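Nucleocapsid (Crimean-congo hemorrhagic fever virus, PDB 4AKL) binds single- and double-stranded RNA, probably packaging the viral genome, and probably also acts as a sequence-nonspecific DNA endonuclease. Local coordinates at residues His195-Trp200 and Asn214-Asp219; Glu203-Lys208 and Asp248-Thr253; Ala229-Gly234 and Leu281-Lys286; Lys252-Leu257 and Asn275-Leu280. All coordinates share one frame; numbering follows the deposited sequence. Where two conformers were deposited one is given.

Contact 1 (His195-Trp200 and Asn214-Asp219); sequences HEHVEW and NPPWGD. Unlike the reference sequence in segment 195-200: H195 (reference Arg).
The indole of W217 enters edge-on between two aromatic side chains of helix 195-204, which are one turn apart. Its six-membered ring points its rim at the face of H197 on one hand and at the face of W200 on the other, so both pairs are T-shaped, with planes at 73° and 67°. Against H197 the touching atom is W217 CE3, 3.6 Å from H197 CD2 and displaced toward the rim of the imidazole. W217 CH2 does the same over the benzene half of W200, 3.7 Å from W200 CE3. This insertion depends on the crowded first torsion of W217, whose CG lies between backbone N and carbonyl carbon (chi1 60°), whereas W200 CG is anti to its backbone N and reaches straight across to the loop.

The two prolines complete the fit. P216 CD presses obliquely on the pyrrole side of W200, only 3.3 Å from W200 CD1. P215 CB lies over a face of W217 and over the W200 face that also receives W217 CH2. P215 opens a type I beta turn that ends at G218. Both indole nitrogens are satisfied in their ring planes: W200 NE1 donates to a water at 2.8 Å, which donates in turn to N214 O, and W217 NE1 makes a bent 2.8 Å bond to D219 O. This aromatic cluster fastens the 214-219 loop to the helix preceding it. Beyond it, W217 packs on L230 and V231 of helix 230-242, V198 meets K237 and L238 of that helix, and the ring of W200 meets F204.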
loop_
_atom_site.group_PDB
_atom_site.type_symbol
_atom_site.label_atom_id
_atom_site.label_comp_id
_atom_site.label_asym_id
_atom_site.label_seq_id
_atom_site.Cartn_x
_atom_site.Cartn_y
_atom_site.Cartn_z
ATOM N N HIS A 195 20.359 21.242 19.117
ATOM C CA HIS A 195 20.427 21.874 17.787
ATOM C C HIS A 195 21.875 22.101 17.298
ATOM O O HIS A 195 22.169 21.953 16.103
ATOM C CB HIS A 195 19.670 23.201 17.818
ATOM C CG HIS A 195 19.250 23.677 16.474
ATOM N ND1 HIS A 195 18.373 22.965 15.675
ATOM C CD2 HIS A 195 19.570 24.796 15.784
ATOM C CE1 HIS A 195 18.176 23.625 14.548
ATOM N NE2 HIS A 195 18.887 24.740 14.589
ATOM N N GLU A 196 22.758 22.456 18.238
ATOM C CA GLU A 196 24.218 22.617 17.986
ATOM C C GLU A 196 24.951 21.319 17.553
ATOM O O GLU A 196 25.954 21.396 16.820
ATOM C CB GLU A 196 24.899 23.245 19.226
ATOM C CG GLU A 196 24.506 24.745 19.406
ATOM C CD GLU A 196 24.443 25.226 20.864
ATOM O OE1 GLU A 196 25.484 25.211 21.579
ATOM O OE2 GLU A 196 23.328 25.643 21.280
ATOM N N HIS A 197 24.445 20.151 18.000
ATOM C CA HIS A 197 25.046 18.836 17.669
ATOM C C HIS A 197 24.635 18.414 16.268
ATOM O O HIS A 197 25.443 17.898 15.496
ATOM C CB HIS A 197 24.680 17.766 18.709
ATOM C CG HIS A 197 25.173 18.084 20.088
ATOM N ND1 HIS A 197 24.722 17.426 21.213
ATOM C CD2 HIS A 197 26.063 19.014 20.527
ATOM C CE1 HIS A 197 25.327 17.924 22.281
ATOM N NE2 HIS A 197 26.142 18.888 21.892
ATOM N N VAL A 198 23.375 18.651 15.954
ATOM C CA VAL A 198 22.861 18.476 14.603
ATOM C C VAL A 198 23.715 19.302 13.610
ATOM O O VAL A 198 24.093 18.825 12.551
ATOM C CB VAL A 198 21.369 18.904 14.520
ATOM C CG1 VAL A 198 20.852 18.830 13.093
ATOM C CG2 VAL A 198 20.512 18.050 15.451
ATOM N N GLU A 199 24.025 20.537 13.981
ATOM C CA GLU A 199 24.784 21.435 13.113
ATOM C C GLU A 199 26.259 20.966 12.954
ATOM O O GLU A 199 26.877 21.194 11.905
ATOM C CB GLU A 199 24.634 22.884 13.639
ATOM C CG GLU A 199 25.334 23.999 12.859
ATOM C CD GLU A 199 24.968 24.071 11.385
ATOM O OE1 GLU A 199 23.751 24.108 11.043
ATOM O OE2 GLU A 199 25.911 24.102 10.559
ATOM N N TRP A 200 26.803 20.298 13.978
ATOM C CA TRP A 200 28.144 19.700 13.898
ATOM C C TRP A 200 28.156 18.571 12.885
ATOM O O TRP A 200 29.118 18.426 12.112
ATOM C CB TRP A 200 28.583 19.140 15.262
ATOM C CG TRP A 200 29.983 18.539 15.305
ATOM C CD1 TRP A 200 31.129 19.164 15.712
ATOM C CD2 TRP A 200 30.374 17.193 14.942
ATOM N NE1 TRP A 200 32.192 18.305 15.619
ATOM C CE2 TRP A 200 31.763 17.093 15.148
ATOM C CE3 TRP A 200 29.683 16.076 14.460
ATOM C CZ2 TRP A 200 32.486 15.919 14.895
ATOM C CZ3 TRP A 200 30.416 14.892 14.198
ATOM C CH2 TRP A 200 31.804 14.842 14.418
ATOM N N ASN A 214 37.746 16.465 18.039
ATOM C CA ASN A 214 37.207 17.246 19.188
ATOM C C ASN A 214 35.755 17.831 19.042
ATOM O O ASN A 214 35.576 19.041 18.887
ATOM C CB ASN A 214 38.201 18.339 19.684
ATOM C CG ASN A 214 38.411 19.490 18.692
ATOM O OD1 ASN A 214 38.479 19.280 17.486
ATOM N ND2 ASN A 214 38.527 20.723 19.221
ATOM N N PRO A 215 34.721 16.948 19.135
ATOM C CA PRO A 215 33.352 17.372 19.127
ATOM C C PRO A 215 33.021 18.226 20.363
ATOM O O PRO A 215 33.637 18.028 21.395
ATOM C CB PRO A 215 32.563 16.053 19.207
ATOM C CG PRO A 215 33.458 15.016 18.997
ATOM C CD PRO A 215 34.820 15.486 19.256
ATOM N N PRO A 216 32.039 19.151 20.250
ATOM C CA PRO A 216 31.647 20.091 21.336
ATOM C C PRO A 216 31.032 19.461 22.603
ATOM O O PRO A 216 31.117 20.065 23.683
ATOM C CB PRO A 216 30.598 20.998 20.655
ATOM C CG PRO A 216 30.097 20.233 19.525
ATOM C CD PRO A 216 31.215 19.365 19.042
ATOM N N TRP A 217 30.413 18.280 22.443
ATOM C CA TRP A 217 29.766 17.529 23.552
ATOM C C TRP A 217 30.796 16.737 24.370
ATOM O O TRP A 217 30.522 16.340 25.517
ATOM C CB TRP A 217 28.685 16.565 23.022
ATOM C CG TRP A 217 29.217 15.505 22.052
ATOM C CD1 TRP A 217 29.941 14.382 22.362
ATOM C CD2 TRP A 217 29.060 15.501 20.640
ATOM N NE1 TRP A 217 30.247 13.681 21.215
ATOM C CE2 TRP A 217 29.718 14.347 20.145
ATOM C CE3 TRP A 217 28.437 16.370 19.731
ATOM C CZ2 TRP A 217 29.764 14.033 18.772
ATOM C CZ3 TRP A 217 28.476 16.050 18.352
ATOM C CH2 TRP A 217 29.139 14.890 17.897
ATOM N N GLY A 218 31.956 16.496 23.774
ATOM C CA GLY A 218 33.027 15.762 24.427
ATOM C C GLY A 218 33.490 14.585 23.589
ATOM O O GLY A 218 33.680 14.693 22.383
ATOM N N ASP A 219 33.654 13.440 24.229
ATOM C CA ASP A 219 34.153 12.268 23.524
ATOM C C ASP A 219 33.231 11.850 22.376
ATOM O O ASP A 219 31.995 11.951 22.481
ATOM C CB ASP A 219 34.326 11.093 24.474
ATOM C CG ASP A 219 35.158 9.990 23.854
ATOM O OD1 ASP A 219 36.350 10.270 23.549
ATOM O OD2 ASP A 219 34.602 8.880 23.672
HETATM O O HOH W 1 34.572 19.553 16.287
#

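Contact 2 (Glu203-Lys208 and Asp248-Thr253); sequences EFVKGK and DEAKKT
The F204 ring is covered on one face by T253 CG2 and on the opposite face by the indole of W200, whose plane is about 10° from its own; A250 O approaches obliquely. The methyl makes a CH-pi contact 3.6 Å from the ring centroid, 22° off the normal, and is closest to F204 CZ at 3.4 Å. The contact joins the C-terminal end of helix 195-204 to helix 245-263 within an all-helical bundle. F204 CG is anti to its backbone N (chi1 174°), which carries the ring out to the threonine.

The second flat group, the E203 carboxylate, holds the chain beyond the helix. K208 NZ meets E203 OE1 nearly along the C-O axis at 2.5 Å. K206 NZ comes to E203 OE2 from above the carboxylate plane at 3.1 Å. This salt-bridge network fans over residues 203-208. Here G207, with positive phi, is the first residue to leave helical backbone angles.

Beside the ring, V205 CG1 lies 3.9 Å from A250 CB, and both side chains also touch L235 of helix 230-242. E249 CB packs on V205 O before its bent chain turns its carboxylate away. E249 O is gripped twice by T253, from its backbone N and from OG1, the latter at 3.0 Å and above the carbonyl plane.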
loop_
_atom_site.group_PDB
_atom_site.type_symbol
_atom_site.label_atom_id
_atom_site.label_comp_id
_atom_site.label_asym_id
_atom_site.label_seq_id
_atom_site.Cartn_x
_atom_site.Cartn_y
_atom_site.Cartn_z
ATOM N N GLU A 203 28.099 19.818 9.245
ATOM C CA GLU A 203 29.453 20.203 8.806
ATOM C C GLU A 203 30.386 18.970 8.582
ATOM O O GLU A 203 31.095 18.893 7.568
ATOM C CB GLU A 203 30.063 21.190 9.787
ATOM C CG GLU A 203 29.458 22.618 9.696
ATOM C CD GLU A 203 29.907 23.391 8.446
ATOM O OE1 GLU A 203 31.066 23.221 7.999
ATOM O OE2 GLU A 203 29.095 24.166 7.908
ATOM N N PHE A 204 30.362 18.027 9.524
ATOM C CA PHE A 204 31.164 16.797 9.443
ATOM C C PHE A 204 30.936 16.058 8.108
ATOM O O PHE A 204 31.893 15.719 7.413
ATOM C CB PHE A 204 30.832 15.874 10.624
ATOM C CG PHE A 204 31.491 14.530 10.559
ATOM C CD1 PHE A 204 32.840 14.385 10.904
ATOM C CD2 PHE A 204 30.769 13.397 10.152
ATOM C CE1 PHE A 204 33.464 13.136 10.851
ATOM C CE2 PHE A 204 31.395 12.128 10.092
ATOM C CZ PHE A 204 32.754 12.011 10.450
ATOM N N VAL A 205 29.665 15.847 7.752
ATOM C CA VAL A 205 29.335 15.086 6.555
ATOM C C VAL A 205 29.654 15.791 5.216
ATOM O O VAL A 205 29.455 15.177 4.168
ATOM C CB VAL A 205 27.856 14.592 6.567
ATOM C CG1 VAL A 205 27.566 13.852 7.893
ATOM C CG2 VAL A 205 26.832 15.752 6.284
ATOM N N LYS A 206 30.129 17.051 5.230
ATOM C CA LYS A 206 30.685 17.656 4.000
ATOM C C LYS A 206 32.086 17.081 3.616
ATOM O O LYS A 206 32.631 17.439 2.566
ATOM C CB LYS A 206 30.789 19.192 4.078
ATOM C CG LYS A 206 29.469 19.984 3.924
ATOM C CD LYS A 206 29.058 20.618 5.218
ATOM C CE LYS A 206 27.943 21.669 5.070
ATOM N NZ LYS A 206 28.519 23.046 5.090
ATOM N N GLY A 207 32.651 16.201 4.442
ATOM C CA GLY A 207 34.023 15.669 4.234
ATOM C C GLY A 207 35.057 16.270 5.204
ATOM O O GLY A 207 36.275 16.098 5.011
ATOM N N LYS A 208 34.575 16.953 6.254
ATOM C CA LYS A 208 35.426 17.598 7.271
ATOM C C LYS A 208 35.696 16.640 8.454
ATOM O O LYS A 208 35.333 16.896 9.608
ATOM C CB LYS A 208 34.772 18.915 7.735
ATOM C CG LYS A 208 34.644 19.936 6.622
ATOM C CD LYS A 208 33.993 21.247 7.084
ATOM C CE LYS A 208 33.698 22.148 5.880
ATOM N NZ LYS A 208 32.916 23.358 6.283
ATOM N N ASP A 248 24.884 8.127 3.667
ATOM C CA ASP A 248 25.820 7.844 2.593
ATOM C C ASP A 248 27.027 8.782 2.767
ATOM O O ASP A 248 28.166 8.339 2.835
ATOM C CB ASP A 248 25.194 8.042 1.190
ATOM C CG ASP A 248 23.630 7.818 1.145
ATOM O OD1 ASP A 248 22.956 7.960 2.186
ATOM O OD2 ASP A 248 23.080 7.512 0.060
ATOM N N GLU A 249 26.747 10.082 2.865
ATOM C CA GLU A 249 27.782 11.106 3.005
ATOM C C GLU A 249 28.640 10.920 4.277
ATOM O O GLU A 249 29.859 11.211 4.261
ATOM C CB GLU A 249 27.175 12.524 3.023
ATOM C CG GLU A 249 26.238 12.925 1.854
ATOM C CD GLU A 249 26.842 12.678 0.483
ATOM O OE1 GLU A 249 27.972 13.160 0.240
ATOM O OE2 GLU A 249 26.184 12.009 -0.354
ATOM N N ALA A 250 28.019 10.449 5.369
ATOM C CA ALA A 250 28.749 10.201 6.630
ATOM C C ALA A 250 29.728 9.041 6.469
ATOM O O ALA A 250 30.859 9.109 6.987
ATOM C CB ALA A 250 27.800 9.918 7.767
ATOM N N LYS A 251 29.286 7.989 5.773
ATOM C CA LYS A 251 30.126 6.799 5.505
ATOM C C LYS A 251 31.338 7.190 4.658
ATOM O O LYS A 251 32.440 6.862 4.984
ATOM C CB LYS A 251 29.312 5.692 4.821
ATOM C CG LYS A 251 30.095 4.385 4.541
ATOM C CD LYS A 251 29.141 3.219 4.212
ATOM C CE LYS A 251 29.878 1.995 3.654
ATOM N NZ LYS A 251 30.285 2.177 2.233
ATOM N N LYS A 252 31.105 7.911 3.571
ATOM C CA LYS A 252 32.185 8.462 2.721
ATOM C C LYS A 252 33.221 9.318 3.521
ATOM O O LYS A 252 34.450 9.288 3.285
ATOM C CB LYS A 252 31.529 9.350 1.681
ATOM C CG LYS A 252 32.420 9.966 0.624
ATOM C CD LYS A 252 31.553 10.783 -0.367
ATOM C CE LYS A 252 30.784 9.878 -1.327
ATOM N NZ LYS A 252 29.914 10.651 -2.295
ATOM N N THR A 253 32.699 10.093 4.456
ATOM C CA THR A 253 33.534 10.962 5.273
ATOM C C THR A 253 34.429 10.126 6.144
ATOM O O THR A 253 35.578 10.451 6.270
ATOM C CB THR A 253 32.687 11.922 6.106
ATOM O OG1 THR A 253 32.159 12.918 5.232
ATOM C CG2 THR A 253 33.517 12.618 7.200
#

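Contact 3 (Ala229-Gly234 and Leu281-Lys286); sequences ALVATG and LKHVAK
The aromatic part of the contact is a CH-pi interaction. A229 CB stands over one face of the H283 imidazole, 3.8 Å from its centroid and 29° off the normal, with its nearest approach, 3.5 Å, to H283 ND1. H283 CG is anti to its carbonyl carbon, which directs the ring toward the start of helix 230-242.

Aliphatic contacts fill the rest. V231 CG1, anti to the valine's own backbone N, closes to 3.4 Å on H283 CB, and the two side chains cross at about a right angle. A232 CB rests on H283 O at 3.6 Å and, one turn further along helix 270-292, meets the inner methylenes of K286, 4.0 Å away at K286 CG. The lysine chain then bends at chi2 and takes its ammonium end away from helix 230-242.

Polar groups act beside the interface rather than through it. A229 occupies the N-cap position, and its carbonyl oxygen receives T233 N at 3.1 Å. H283 NE2 is hydrogen-bonded to N221 OD1, a bond that helps fix the rotation of the imidazole under the alanine methyl.

With their axes crossing at -35° and only 8.0 Å apart over these short segments, the two helices show the close approach that alanine permits, A232 coming against the backbone of H283; the pair is one of the helix-helix contacts of the all-helical bundle formed by helices 195-204, 230-242, 245-263 and 270-292.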
loop_
_atom_site.group_PDB
_atom_site.type_symbol
_atom_site.label_atom_id
_atom_site.label_comp_id
_atom_site.label_asym_id
_atom_site.label_seq_id
_atom_site.Cartn_x
_atom_site.Cartn_y
_atom_site.Cartn_z
ATOM N N ALA A 229 24.522 6.974 21.507
ATOM C CA ALA A 229 25.594 7.920 21.098
ATOM C C ALA A 229 25.062 9.184 20.429
ATOM O O ALA A 229 24.333 9.119 19.425
ATOM C CB ALA A 229 26.564 7.254 20.167
ATOM N N LEU A 230 25.443 10.334 20.969
ATOM C CA LEU A 230 24.997 11.627 20.440
ATOM C C LEU A 230 25.242 11.752 18.924
ATOM O O LEU A 230 24.418 12.354 18.206
ATOM C CB LEU A 230 25.650 12.781 21.196
ATOM C CG LEU A 230 25.342 12.883 22.702
ATOM C CD1 LEU A 230 26.331 13.912 23.380
ATOM C CD2 LEU A 230 23.859 13.217 22.969
ATOM N N VAL A 231 26.347 11.175 18.449
ATOM C CA VAL A 231 26.642 11.081 17.010
ATOM C C VAL A 231 25.526 10.389 16.247
ATOM O O VAL A 231 25.111 10.877 15.198
ATOM C CB VAL A 231 27.985 10.325 16.729
ATOM C CG1 VAL A 231 28.081 9.879 15.256
ATOM C CG2 VAL A 231 29.165 11.192 17.099
ATOM N N ALA A 232 25.040 9.265 16.776
ATOM C CA ALA A 232 23.922 8.517 16.130
ATOM C C ALA A 232 22.626 9.344 16.113
ATOM O O ALA A 232 22.065 9.606 15.049
ATOM C CB ALA A 232 23.688 7.197 16.834
ATOM N N THR A 233 22.168 9.759 17.301
ATOM C CA THR A 233 20.941 10.577 17.425
ATOM C C THR A 233 21.057 11.874 16.628
ATOM O O THR A 233 20.087 12.309 16.016
ATOM C CB THR A 233 20.537 10.878 18.914
ATOM O OG1 THR A 233 21.594 11.519 19.605
ATOM C CG2 THR A 233 20.211 9.601 19.648
ATOM N N GLY A 234 22.255 12.455 16.619
ATOM C CA GLY A 234 22.542 13.663 15.855
ATOM C C GLY A 234 22.313 13.472 14.371
ATOM O O GLY A 234 21.530 14.204 13.759
ATOM N N LEU A 281 31.733 4.095 12.489
ATOM C CA LEU A 281 30.867 3.202 11.679
ATOM C C LEU A 281 29.710 2.596 12.479
ATOM O O LEU A 281 28.595 2.473 11.931
ATOM C CB LEU A 281 31.675 2.100 10.971
ATOM C CG LEU A 281 32.669 2.641 9.927
ATOM C CD1 LEU A 281 33.597 1.534 9.385
ATOM C CD2 LEU A 281 31.914 3.354 8.780
ATOM N N LYS A 282 29.952 2.218 13.749
ATOM C CA LYS A 282 28.868 1.753 14.637
ATOM C C LYS A 282 27.846 2.877 14.758
ATOM O O LYS A 282 26.656 2.654 14.669
ATOM C CB LYS A 282 29.352 1.392 16.054
ATOM C CG LYS A 282 30.536 0.458 16.163
ATOM C CD LYS A 282 30.287 -0.862 15.512
ATOM C CE LYS A 282 31.477 -1.809 15.729
ATOM N NZ LYS A 282 31.044 -3.228 15.801
ATOM N N HIS A 283 28.339 4.102 14.960
ATOM C CA HIS A 283 27.431 5.233 15.127
ATOM C C HIS A 283 26.646 5.549 13.845
ATOM O O HIS A 283 25.472 5.885 13.946
ATOM C CB HIS A 283 28.132 6.466 15.661
ATOM C CG HIS A 283 28.879 6.232 16.938
ATOM N ND1 HIS A 283 28.424 5.370 17.916
ATOM C CD2 HIS A 283 30.052 6.749 17.397
ATOM C CE1 HIS A 283 29.288 5.365 18.920
ATOM N NE2 HIS A 283 30.280 6.198 18.632
ATOM N N VAL A 284 27.264 5.417 12.660
ATOM C CA VAL A 284 26.530 5.656 11.378
ATOM C C VAL A 284 25.438 4.585 11.098
ATOM O O VAL A 284 24.317 4.923 10.641
ATOM C CB VAL A 284 27.488 5.801 10.165
ATOM C CG1 VAL A 284 26.697 5.890 8.826
ATOM C CG2 VAL A 284 28.341 7.040 10.342
ATOM N N ALA A 285 25.775 3.315 11.370
ATOM C CA ALA A 285 24.823 2.223 11.272
ATOM C C ALA A 285 23.703 2.460 12.286
ATOM O O ALA A 285 22.544 2.386 11.921
ATOM C CB ALA A 285 25.495 0.861 11.492
ATOM N N LYS A 286 24.051 2.773 13.544
ATOM C CA LYS A 286 23.032 3.008 14.595
ATOM C C LYS A 286 22.090 4.181 14.228
ATOM O O LYS A 286 20.863 4.128 14.510
ATOM C CB LYS A 286 23.701 3.199 15.966
ATOM C CG LYS A 286 22.779 3.335 17.177
ATOM C CD LYS A 286 21.932 2.077 17.460
ATOM C CE LYS A 286 20.987 2.343 18.632
ATOM N NZ LYS A 286 20.063 1.237 18.954
#

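Contact 4 (Lys252-Leu257 and Asn275-Leu280)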
loop_
_atom_site.group_PDB
_atom_site.type_symbol
_atom_site.label_atom_id
_atom_site.label_comp_id
_atom_site.label_asym_id
_atom_site.label_seq_id
_atom_site.Cartn_x
_atom_site.Cartn_y
_atom_site.Cartn_z
ATOM N N LYS A 252 31.105 7.911 3.571
ATOM C CA LYS A 252 32.185 8.462 2.721
ATOM C C LYS A 252 33.221 9.318 3.521
ATOM O O LYS A 252 34.450 9.288 3.285
ATOM C CB LYS A 252 31.529 9.350 1.681
ATOM C CG LYS A 252 32.420 9.966 0.624
ATOM C CD LYS A 252 31.553 10.783 -0.367
ATOM C CE LYS A 252 30.784 9.878 -1.327
ATOM N NZ LYS A 252 29.914 10.651 -2.295
ATOM N N THR A 253 32.699 10.093 4.456
ATOM C CA THR A 253 33.534 10.962 5.273
ATOM C C THR A 253 34.429 10.126 6.144
ATOM O O THR A 253 35.578 10.451 6.270
ATOM C CB THR A 253 32.687 11.922 6.106
ATOM O OG1 THR A 253 32.159 12.918 5.232
ATOM C CG2 THR A 253 33.517 12.618 7.200
ATOM N N VAL A 254 33.880 9.045 6.721
ATOM C CA VAL A 254 34.619 8.142 7.605
ATOM C C VAL A 254 35.670 7.372 6.814
ATOM O O VAL A 254 36.760 7.154 7.329
ATOM C CB VAL A 254 33.688 7.166 8.420
ATOM C CG1 VAL A 254 34.498 6.249 9.325
ATOM C CG2 VAL A 254 32.700 7.948 9.281
ATOM N N GLU A 255 35.346 6.985 5.583
ATOM C CA GLU A 255 36.289 6.324 4.689
ATOM C C GLU A 255 37.392 7.295 4.324
ATOM O O GLU A 255 38.555 6.896 4.196
ATOM C CB GLU A 255 35.597 5.801 3.402
ATOM C CG GLU A 255 34.580 4.630 3.615
ATOM C CD GLU A 255 33.647 4.362 2.395
ATOM O OE1 GLU A 255 33.796 5.022 1.333
ATOM O OE2 GLU A 255 32.753 3.477 2.500
ATOM N N ALA A 256 37.030 8.573 4.160
ATOM C CA ALA A 256 38.020 9.617 3.899
ATOM C C ALA A 256 39.001 9.720 5.077
ATOM O O ALA A 256 40.224 9.820 4.874
ATOM C CB ALA A 256 37.333 10.944 3.631
ATOM N N LEU A 257 38.462 9.667 6.302
ATOM C CA LEU A 257 39.274 9.684 7.533
ATOM C C LEU A 257 40.263 8.512 7.572
ATOM O O LEU A 257 41.438 8.662 7.927
ATOM C CB LEU A 257 38.386 9.614 8.809
ATOM C CG LEU A 257 39.092 9.638 10.171
ATOM C CD1 LEU A 257 39.688 11.044 10.430
ATOM C CD2 LEU A 257 38.217 9.195 11.371
ATOM N N ASN A 275 40.244 2.281 16.228
ATOM C CA ASN A 275 39.048 2.312 17.111
ATOM C C ASN A 275 38.089 3.458 16.757
ATOM O O ASN A 275 36.869 3.268 16.719
ATOM C CB ASN A 275 39.428 2.347 18.613
ATOM C CG ASN A 275 40.115 1.021 19.093
ATOM O OD1 ASN A 275 39.986 -0.015 18.463
ATOM N ND2 ASN A 275 40.841 1.085 20.204
ATOM N N MET A 276 38.639 4.626 16.474
ATOM C CA MET A 276 37.810 5.759 16.081
ATOM C C MET A 276 37.065 5.460 14.781
ATOM O O MET A 276 35.866 5.745 14.695
ATOM C CB MET A 276 38.626 7.029 15.938
ATOM C CG MET A 276 37.758 8.219 15.554
ATOM S SD MET A 276 38.610 9.766 15.766
ATOM C CE MET A 276 38.650 9.963 17.546
ATOM N N VAL A 277 37.760 4.893 13.784
ATOM C CA VAL A 277 37.116 4.565 12.524
ATOM C C VAL A 277 36.015 3.527 12.777
ATOM O O VAL A 277 34.851 3.720 12.354
ATOM C CB VAL A 277 38.106 3.996 11.454
ATOM C CG1 VAL A 277 37.335 3.218 10.331
ATOM C CG2 VAL A 277 38.994 5.094 10.868
ATOM N N THR A 278 36.391 2.437 13.465
ATOM C CA THR A 278 35.446 1.398 13.842
ATOM C C THR A 278 34.236 2.003 14.530
ATOM O O THR A 278 33.106 1.689 14.165
ATOM C CB THR A 278 36.103 0.328 14.769
ATOM O OG1 THR A 278 37.147 -0.322 14.058
ATOM C CG2 THR A 278 35.073 -0.747 15.224
ATOM N N ASN A 279 34.481 2.882 15.509
ATOM C CA ASN A 279 33.404 3.448 16.327
ATOM C C ASN A 279 32.472 4.400 15.603
ATOM O O ASN A 279 31.259 4.402 15.868
ATOM C CB ASN A 279 33.967 4.130 17.573
ATOM C CG ASN A 279 34.390 3.143 18.627
ATOM O OD1 ASN A 279 33.940 1.990 18.649
ATOM N ND2 ASN A 279 35.250 3.591 19.523
ATOM N N LEU A 280 33.023 5.201 14.696
ATOM C CA LEU A 280 32.208 6.075 13.862
ATOM C C LEU A 280 31.255 5.243 13.006
ATOM O O LEU A 280 30.085 5.632 12.829
ATOM C CB LEU A 280 33.074 7.001 12.997
ATOM C CG LEU A 280 33.571 8.262 13.722
ATOM C CD1 LEU A 280 34.801 8.924 13.047
ATOM C CD2 LEU A 280 32.371 9.253 13.851
#
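N275 O is the best-held polar atom here, gripped by one clear bond, from N279 N at 2.7 Å. Its counterpart in the other helix, K252 O, likewise takes one, from A256 N at 2.8 Å. These are ordinary helical bonds, and the polar side chains look to their own helices too: T278 OG1 is hydrogen-bonded to D274 O, and E255 OE2 is salt-bridged to K251. The side chains that meet between the helices are apolar.

L280 packs against both V254 and L257. Its CB sits against the two methyls of V254, 3.9 Å from V254 CG2, while its CD1 meets L257 CD2 tip to tip at 3.8 Å, the two leucine chains crossing at about a right angle. V254 spreads both branches toward the partner helix: CG1 is anti to the backbone N and comes to 4.0 Å from V277 O, and CG2 is anti to the carbonyl carbon. L257 makes the most contacts. Its CG is anti to the backbone N (chi1 -179°), so that CD2 extends across the gap and touches three residues, adding V277 CG2 at 4.2 Å and M276 CG at 4.3 Å.

The segment axes run antiparallel at 173°, 10.0 Å apart, forming a helical hairpin whose connection includes the DEVD motif, D266 to D269, the tetrapeptide known as a caspase-3 recognition sequence. Toward that connection V277 packs on N258 and L261 of helix 245-263. Loop residues flank the hairpin as well, Y209 against A256 and L257, and F213 against M276.

From the N terminus, contact 1 closes the first loop by bringing 214-219 back onto helix 195-204. Contact 2 starts on the end of that helix and spans to helix 245-263, so its loop crosses that of contact 1 and also that of contact 3, which joins helices 230-242 and 270-292. Contact 4 begins on the segment where contact 2 ends, sharing K252 and T253, and nests inside contact 3. W217 touches V231 between contacts 1 and 3, A250 meets V284 between 2 and 3, and V254 meets F204 and L281. Together they tie four helices into one compact bundle, the contact centres all lying more than 30 Å from the centre of the chain.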